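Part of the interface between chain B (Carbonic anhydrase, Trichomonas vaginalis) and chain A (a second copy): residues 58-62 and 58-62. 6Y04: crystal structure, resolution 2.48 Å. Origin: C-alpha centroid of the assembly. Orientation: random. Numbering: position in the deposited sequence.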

# COMPACT_ATOMS: atom_id res chain seq x y z
N THR B 58 3.82 10.21 1.76
CA THR B 58 3.09 8.99 2.06
C THR B 58 3.17 8.07 0.85
O THR B 58 3.15 8.54 -0.28
CB THR B 58 1.65 9.26 2.52
OG1 THR B 58 1.04 10.04 1.50
CG2 THR B 58 1.56 10.00 3.84
N VAL B 59 3.27 6.76 1.10
CA VAL B 59 3.36 5.76 0.05
C VAL B 59 2.26 4.72 0.27
O VAL B 59 2.19 4.10 1.33
CB VAL B 59 4.76 5.12 -0.04
CG1 VAL B 59 4.84 4.07 -1.14
CG2 VAL B 59 5.85 6.17 -0.26
N ILE B 60 1.41 4.56 -0.75
CA ILE B 60 0.26 3.68 -0.72
C ILE B 60 0.52 2.61 -1.77
O ILE B 60 0.85 2.96 -2.89
CB ILE B 60 -1.01 4.51 -1.02
CG1 ILE B 60 -1.22 5.61 0.02
CG2 ILE B 60 -2.25 3.63 -1.15
CD1 ILE B 60 -1.79 6.90 -0.54
N LYS B 61 0.43 1.33 -1.40
CA LYS B 61 0.76 0.26 -2.34
C LYS B 61 -0.28 -0.86 -2.30
O LYS B 61 -0.63 -1.36 -1.22
CB LYS B 61 2.09 -0.40 -1.99
CG LYS B 61 3.34 0.46 -2.06
CD LYS B 61 4.53 -0.47 -1.99
CE LYS B 61 5.86 0.23 -1.87
NZ LYS B 61 6.95 -0.77 -1.77
N ALA B 62 -0.70 -1.29 -3.50
CA ALA B 62 -1.57 -2.44 -3.69
C ALA B 62 -1.28 -3.05 -5.05
O ALA B 62 -0.72 -2.38 -5.92
CB ALA B 62 -3.03 -2.03 -3.60
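Chain A 58-62: TVIKA

The 58-62 stretch of chain A meets the same stretch of chain B as one extended strand laid across another. Residues 58 to 61 are β in both copies, with phi between -86° and -135° and psi between 122° and 144°. The two strands run in crossed rather than strictly antiparallel directions: their N-to-C vectors make an angle of 115° (signed crossing angle -115°), and their axes approach to 4.9 Å. Strands so steeply crossed diverge quickly, and here they share a single antiparallel bridge, formed where Lys61(A) meets Lys61(B).

At the start of the stretch, CB of Thr58(A) is still 8.1 Å from CD of Lys61(B). Its chi1 is p, and its OG1 is hydrogen-bonded elsewhere in the structure, so this buried hydroxyl is not left unsatisfied. A β-branched residue such as threonine is at ease in extended backbone.

Val59(A), with chi1 t, points its CA-to-CB bond sideways and is the first residue here to touch the chain B stretch. Its O lies 3.5 Å from CD of Lys61(B), and its CB is 4.2 Å from NZ of the same lysine. The compact, β-branched side chain suits a buried strand position.

The CA-to-CB bond of Ile60(A) points away overall, although its CB still touches the chain B stretch. CA of Ile60(A) makes a CA-H...O contact of 3.4 Å with O of Lys61(B). Chi1 is m, while chi2, at 144°, lies between wells. Even so, CG2 of Ile60(A) lies 3.5 Å from O of Lys61(B), so the apolar side chain still borders the bridge.

Lys61(A) is the centre of the contact. Its CA is 4.8 Å from CA of Lys61(B), and the two backbones exchange a reciprocal pair of hydrogen bonds: N of Lys61(A) donates to O of Lys61(B) at 2.9 Å, and N of Lys61(B) donates to O of Lys61(A) at 3.0 Å. In both lysines the CA-to-CB bond points toward the other stretch, and CB of Lys61(A) is 4.4 Å from CB of Lys61(B). Chi1 is m and the remaining torsions are t, so the long methylene chain reaches along the partner: CD of Lys61(A) packs 3.4 Å from O of Val59(B), and its NZ comes 4.1 Å from CB of Val59(B). Lysine combines an apolar stem for such packing with a charged tip.

The CA-to-CB bond of Ala62(A) points away, and its CB is 5.3 Å from CG2 of Ile60(B); its small methyl group asks little room just beyond the bridge. Summed over both sides, the two stretches bury 329 Å².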

# COMPACT_ATOMS: atom_id res chain seq x y z
N THR A 58 6.35 -9.05 -1.00
CA THR A 58 5.43 -8.00 -1.43
C THR A 58 5.12 -7.12 -0.23
O THR A 58 5.04 -7.62 0.90
CB THR A 58 4.15 -8.58 -2.06
OG1 THR A 58 3.58 -9.51 -1.14
CG2 THR A 58 4.40 -9.27 -3.39
N VAL A 59 4.97 -5.82 -0.48
CA VAL A 59 4.63 -4.86 0.55
C VAL A 59 3.37 -4.11 0.13
O VAL A 59 3.32 -3.54 -0.95
CB VAL A 59 5.81 -3.89 0.84
CG1 VAL A 59 5.45 -2.87 1.91
CG2 VAL A 59 7.09 -4.64 1.20
N ILE A 60 2.36 -4.15 1.01
CA ILE A 60 1.04 -3.57 0.78
C ILE A 60 0.89 -2.48 1.84
O ILE A 60 1.14 -2.75 3.01
CB ILE A 60 -0.03 -4.68 0.93
CG1 ILE A 60 0.20 -5.81 -0.08
CG2 ILE A 60 -1.44 -4.12 0.85
CD1 ILE A 60 -0.14 -7.19 0.42
N LYS A 61 0.52 -1.26 1.44
CA LYS A 61 0.42 -0.16 2.38
C LYS A 61 -0.86 0.65 2.18
O LYS A 61 -1.17 1.07 1.07
CB LYS A 61 1.58 0.83 2.23
CG LYS A 61 2.99 0.30 2.49
CD LYS A 61 3.94 1.47 2.62
CE LYS A 61 5.40 1.10 2.60
NZ LYS A 61 6.22 2.33 2.63
N ALA A 62 -1.55 0.91 3.29
CA ALA A 62 -2.69 1.81 3.33
C ALA A 62 -2.70 2.52 4.68
O ALA A 62 -2.11 2.02 5.64
CB ALA A 62 -3.98 1.04 3.13